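Nadp(h)-dependent ketose reductase (Bemisia argentifolii, PDB 1E3J) probably catalyses the NADP(H)-dependent reduction of fructose to a polyol, as a zinc-containing member of the alcohol dehydrogenase family. Local coordinates at residues Asp141-Glu146 with Glu306-Gly311; Glu152-Gly157 with Cys313-Leu318. One frame throughout, in Å; residues are numbered along the deposited sequence.

Contact 1: Asp141-Glu146 with Glu306-Gly311; sequences DNVSLE and EMVASG. With BO3 (boric acid), chain E.
N142 meets the C-terminal end of helix 301-309 through its side-chain amide. ND2 donates to the carbonyl O of A309, with N142 ND2 and A309 O 2.9 Å apart. The bond is moderately bent, at 146° at the hydrogen. It arrives in the carbonyl plane on a lone pair, and the oxygen lies close to the amide plane of N142. The N142 side chain stands between its own backbone N and carbonyl carbon (chi1 66°), which directs the amide to the helix end. V143 adds the apolar half. Its CG2 rests on the backbone of A309, with V143 CG2 3.7 Å from A309 CA. The same methyl also touches the side chains of A309 and V308, with V143 CG2 4.0 Å from V308 CG1. The helix it meets ends in a Schellman motif, with G311 at positive phi and its N bonded to V308 O. In that last turn E306 O takes two donors, the backbone N and the OG of S310. V143 O accepts a hydrogen bond from R87 NH2. S144 is the N-cap of helix 145-149: its side chain caps a backbone N just beyond E146, and in return S144 N bonds E147 OE1. Boric acid lies beside this helix start, with its O2 3.6 Å from S144 CA. L145 flanks the boric acid with CD1, which is 3.8 Å from its O1. R87 and R350 complete the pocket.

Contact 2: Glu152-Gly157 with Cys313-Leu318; sequences EPLSVG and CNVKQL
L154 reaches from helix 151-164 to the loop that precedes strand 319-324. The tight part is one methyl pair, L154 CD2 and V315 CG1, at 3.7 Å. The two side chains cross at about a right angle. L154 extends with CG opposite its backbone N (chi1 177°), and this carries CD2 across to the loop. The same CD2 is more loosely placed against C313, with L154 CD2 4.4 Å from C313 CB. All three residues are buried. V183 of helix 179-190 packs on L154, and L186 and A190 of that helix pack on C313. The contact lies in the core beside that helix, which follows strand 171-175 of the parallel sheet, consistent with a Rossmann-type unit.

The far side of the loop is polar and leads out to exposed K316. There N314 OD1 lies 2.9 Å from Q317 N and accepts from it, an Asx motif. Q317 NE2 donates to N314 O over 2.8 Å in a nearly straight bond of 175°. Q317 OE1 is bonded to N210. Local polar bonds between N314 and Q317 brace this turn. The hold on helix 151-164 is apolar, carried by dispersion between L154 and the aliphatic atoms of V315 and C313, and by their burial.

Contacts 1 and 2 are neighbours, with centres about 11 Å apart, and V308 joins them. Its CG2 lies 3.7 Å from L154 CD2, so it packs on V143 with one methyl and on L154 with the other. A probable hydrogen bond also joins them, with M307 O and C313 N 3.2 Å apart. The segments alternate along the chain, and helix 151-164 follows helix 145-149. Contact 1 borders the boric acid pocket. In contact 2 the L154 side chain is about 11 Å from a bound zinc ion and about 9 Å from that of E67, a zinc ligand with C41 and H66. E152 of contact 2 binds zinc in a structure of this protein, but not in this chain.

Contact 1: Asp141-Glu146 with Glu306-Gly311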
loop_
_atom_site.group_PDB
_atom_site.type_symbol
_atom_site.label_atom_id
_atom_site.label_comp_id
_atom_site.label_asym_id
_atom_site.label_seq_id
_atom_site.Cartn_x
_atom_site.Cartn_y
_atom_site.Cartn_z
ATOM N N ASP A 141 -31.442 -7.842 12.530
ATOM C CA ASP A 141 -32.342 -8.037 13.674
ATOM C C ASP A 141 -31.639 -8.031 15.031
ATOM O O ASP A 141 -32.192 -7.551 16.018
ATOM C CB ASP A 141 -33.118 -9.355 13.529
ATOM N N ASN A 142 -30.420 -8.543 15.102
ATOM C CA ASN A 142 -29.768 -8.560 16.394
ATOM C C ASN A 142 -29.005 -7.273 16.747
ATOM O O ASN A 142 -28.248 -7.255 17.706
ATOM C CB ASN A 142 -28.841 -9.770 16.489
ATOM C CG ASN A 142 -27.680 -9.674 15.521
ATOM O OD1 ASN A 142 -27.826 -9.105 14.428
ATOM N ND2 ASN A 142 -26.527 -10.241 15.903
ATOM N N VAL A 143 -29.160 -6.206 15.975
ATOM C CA VAL A 143 -28.493 -4.955 16.350
ATOM C C VAL A 143 -29.585 -3.916 16.630
ATOM O O VAL A 143 -30.339 -3.539 15.751
ATOM C CB VAL A 143 -27.528 -4.409 15.251
ATOM C CG1 VAL A 143 -27.148 -2.978 15.563
ATOM C CG2 VAL A 143 -26.274 -5.249 15.207
ATOM N N SER A 144 -29.671 -3.486 17.874
ATOM C CA SER A 144 -30.673 -2.510 18.286
ATOM C C SER A 144 -30.378 -1.104 17.763
ATOM O O SER A 144 -29.238 -0.768 17.411
ATOM C CB SER A 144 -30.706 -2.448 19.799
ATOM O OG SER A 144 -29.496 -1.852 20.225
ATOM N N LEU A 145 -31.416 -0.278 17.735
ATOM C CA LEU A 145 -31.278 1.085 17.267
ATOM C C LEU A 145 -30.302 1.834 18.130
ATOM O O LEU A 145 -29.571 2.678 17.643
ATOM C CB LEU A 145 -32.625 1.771 17.265
ATOM C CG LEU A 145 -33.351 1.353 15.999
ATOM C CD1 LEU A 145 -34.853 1.518 16.207
ATOM C CD2 LEU A 145 -32.848 2.190 14.842
ATOM N N GLU A 146 -30.268 1.506 19.410
ATOM C CA GLU A 146 -29.338 2.175 20.288
ATOM C C GLU A 146 -27.901 1.839 19.853
ATOM O O GLU A 146 -27.057 2.733 19.795
ATOM C CB GLU A 146 -29.555 1.775 21.752
ATOM C CG GLU A 146 -28.780 2.708 22.688
ATOM C CD GLU A 146 -29.072 2.487 24.180
ATOM O OE1 GLU A 146 -30.127 1.890 24.504
ATOM O OE2 GLU A 146 -28.256 2.939 25.027
ATOM N N GLU A 306 -20.490 -4.633 11.304
ATOM C CA GLU A 306 -20.156 -6.064 11.360
ATOM C C GLU A 306 -19.534 -6.420 12.699
ATOM O O GLU A 306 -19.763 -7.533 13.179
ATOM C CB GLU A 306 -19.199 -6.491 10.240
ATOM C CG GLU A 306 -18.888 -8.022 10.168
ATOM C CD GLU A 306 -20.134 -8.894 9.938
ATOM O OE1 GLU A 306 -21.015 -8.486 9.161
ATOM O OE2 GLU A 306 -20.246 -9.999 10.518
ATOM N N MET A 307 -18.753 -5.511 13.308
ATOM C CA MET A 307 -18.175 -5.837 14.626
ATOM C C MET A 307 -19.306 -6.022 15.669
ATOM O O MET A 307 -19.288 -6.948 16.481
ATOM C CB MET A 307 -17.217 -4.735 15.133
ATOM C CG MET A 307 -15.957 -4.546 14.302
ATOM S SD MET A 307 -15.069 -3.070 14.815
ATOM C CE MET A 307 -13.648 -3.119 13.766
ATOM N N VAL A 308 -20.296 -5.146 15.646
ATOM C CA VAL A 308 -21.387 -5.271 16.617
ATOM C C VAL A 308 -22.307 -6.469 16.296
ATOM O O VAL A 308 -22.660 -7.227 17.190
ATOM C CB VAL A 308 -22.214 -3.966 16.663
ATOM C CG1 VAL A 308 -23.382 -4.107 17.644
ATOM C CG2 VAL A 308 -21.314 -2.810 17.040
ATOM N N ALA A 309 -22.659 -6.645 15.019
ATOM C CA ALA A 309 -23.557 -7.726 14.579
ATOM C C ALA A 309 -23.016 -9.137 14.824
ATOM O O ALA A 309 -23.767 -10.053 15.160
ATOM C CB ALA A 309 -23.900 -7.555 13.073
ATOM N N SER A 310 -21.713 -9.312 14.678
ATOM C CA SER A 310 -21.103 -10.618 14.895
ATOM C C SER A 310 -20.781 -10.851 16.377
ATOM O O SER A 310 -20.315 -11.920 16.755
ATOM C CB SER A 310 -19.820 -10.725 14.070
ATOM O OG SER A 310 -18.875 -9.748 14.491
ATOM N N GLY A 311 -21.010 -9.849 17.218
ATOM C CA GLY A 311 -20.726 -10.022 18.641
ATOM C C GLY A 311 -19.304 -9.702 19.070
ATOM O O GLY A 311 -18.931 -9.992 20.199
HETATM B B BO3 E . -35.088 -1.337 18.998
HETATM O O1 BO3 E . -36.252 -1.327 18.306
HETATM O O2 BO3 E . -34.236 -2.359 18.872
HETATM O O3 BO3 E . -34.782 -0.321 19.818
#

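Contact 2: Glu152-Gly157 with Cys313-Leu318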
loop_
_atom_site.group_PDB
_atom_site.type_symbol
_atom_site.label_atom_id
_atom_site.label_comp_id
_atom_site.label_asym_id
_atom_site.label_seq_id
_atom_site.Cartn_x
_atom_site.Cartn_y
_atom_site.Cartn_z
ATOM N N GLU A 152 -21.446 5.433 15.087
ATOM C CA GLU A 152 -20.760 6.656 14.700
ATOM C C GLU A 152 -19.448 6.751 15.476
ATOM O O GLU A 152 -18.405 6.944 14.870
ATOM C CB GLU A 152 -21.649 7.892 14.935
ATOM C CG GLU A 152 -21.186 9.208 14.254
ATOM C CD GLU A 152 -20.027 9.912 14.969
ATOM O OE1 GLU A 152 -19.760 9.633 16.169
ATOM O OE2 GLU A 152 -19.388 10.789 14.349
ATOM N N PRO A 153 -19.470 6.645 16.828
ATOM C CA PRO A 153 -18.147 6.735 17.484
ATOM C C PRO A 153 -17.303 5.451 17.315
ATOM O O PRO A 153 -16.063 5.508 17.302
ATOM C CB PRO A 153 -18.486 7.043 18.966
ATOM C CG PRO A 153 -19.902 6.511 19.137
ATOM C CD PRO A 153 -20.563 6.896 17.786
ATOM N N LEU A 154 -17.944 4.285 17.213
ATOM C CA LEU A 154 -17.146 3.075 16.990
ATOM C C LEU A 154 -16.379 3.190 15.611
ATOM O O LEU A 154 -15.226 2.765 15.496
ATOM C CB LEU A 154 -18.038 1.852 16.975
ATOM C CG LEU A 154 -17.332 0.530 16.668
ATOM C CD1 LEU A 154 -16.138 0.309 17.635
ATOM C CD2 LEU A 154 -18.331 -0.622 16.806
ATOM N N SER A 155 -17.018 3.790 14.605
ATOM C CA SER A 155 -16.405 3.975 13.273
ATOM C C SER A 155 -15.155 4.863 13.354
ATOM O O SER A 155 -14.203 4.686 12.579
ATOM C CB SER A 155 -17.438 4.567 12.306
ATOM O OG SER A 155 -18.388 3.555 11.991
ATOM N N VAL A 156 -15.146 5.802 14.303
ATOM C CA VAL A 156 -13.960 6.629 14.492
ATOM C C VAL A 156 -12.847 5.705 14.961
ATOM O O VAL A 156 -11.681 5.874 14.603
ATOM C CB VAL A 156 -14.120 7.680 15.581
ATOM C CG1 VAL A 156 -12.778 8.381 15.780
ATOM C CG2 VAL A 156 -15.226 8.714 15.214
ATOM N N GLY A 157 -13.190 4.718 15.776
ATOM C CA GLY A 157 -12.156 3.807 16.223
ATOM C C GLY A 157 -11.722 2.877 15.087
ATOM O O GLY A 157 -10.552 2.498 14.992
ATOM N N CYS A 313 -17.969 -6.657 19.412
ATOM C CA CYS A 313 -17.919 -5.416 20.148
ATOM C C CYS A 313 -19.224 -5.144 20.838
ATOM O O CYS A 313 -20.275 -5.052 20.196
ATOM C CB CYS A 313 -17.631 -4.241 19.204
ATOM S SG CYS A 313 -16.022 -4.337 18.516
ATOM N N ASN A 314 -19.142 -5.023 22.147
ATOM C CA ASN A 314 -20.278 -4.688 22.962
ATOM C C ASN A 314 -20.130 -3.178 23.069
ATOM O O ASN A 314 -19.244 -2.693 23.773
ATOM C CB ASN A 314 -20.114 -5.298 24.353
ATOM C CG ASN A 314 -21.176 -4.793 25.343
ATOM O OD1 ASN A 314 -21.738 -3.695 25.172
ATOM N ND2 ASN A 314 -21.429 -5.586 26.401
ATOM N N VAL A 315 -20.947 -2.414 22.360
ATOM C CA VAL A 315 -20.822 -0.971 22.491
ATOM C C VAL A 315 -21.899 -0.450 23.433
ATOM O O VAL A 315 -21.788 0.654 23.937
ATOM C CB VAL A 315 -20.954 -0.232 21.123
ATOM C CG1 VAL A 315 -19.754 -0.559 20.233
ATOM C CG2 VAL A 315 -22.245 -0.609 20.442
ATOM N N LYS A 316 -22.937 -1.253 23.668
ATOM C CA LYS A 316 -24.037 -0.845 24.535
ATOM C C LYS A 316 -23.550 -0.521 25.953
ATOM O O LYS A 316 -24.075 0.392 26.599
ATOM C CB LYS A 316 -25.144 -1.930 24.557
ATOM C CG LYS A 316 -24.787 -3.240 25.299
ATOM C CD LYS A 316 -25.622 -4.466 24.807
ATOM C CE LYS A 316 -27.148 -4.212 24.844
ATOM N NZ LYS A 316 -27.983 -5.322 24.243
ATOM N N GLN A 317 -22.529 -1.228 26.425
ATOM C CA GLN A 317 -22.006 -0.969 27.765
ATOM C C GLN A 317 -21.439 0.440 27.869
ATOM O O GLN A 317 -21.030 0.854 28.943
ATOM C CB GLN A 317 -20.880 -1.941 28.110
ATOM C CG GLN A 317 -19.559 -1.647 27.358
ATOM C CD GLN A 317 -18.587 -2.802 27.475
ATOM O OE1 GLN A 317 -18.137 -3.122 28.576
ATOM N NE2 GLN A 317 -18.269 -3.455 26.339
ATOM N N LEU A 318 -21.392 1.169 26.761
ATOM C CA LEU A 318 -20.819 2.516 26.765
ATOM C C LEU A 318 -21.818 3.564 27.216
ATOM O O LEU A 318 -21.454 4.662 27.622
ATOM C CB LEU A 318 -20.317 2.888 25.360
ATOM C CG LEU A 318 -18.847 2.718 24.948
ATOM C CD1 LEU A 318 -18.139 1.710 25.817
ATOM C CD2 LEU A 318 -18.801 2.313 23.464
#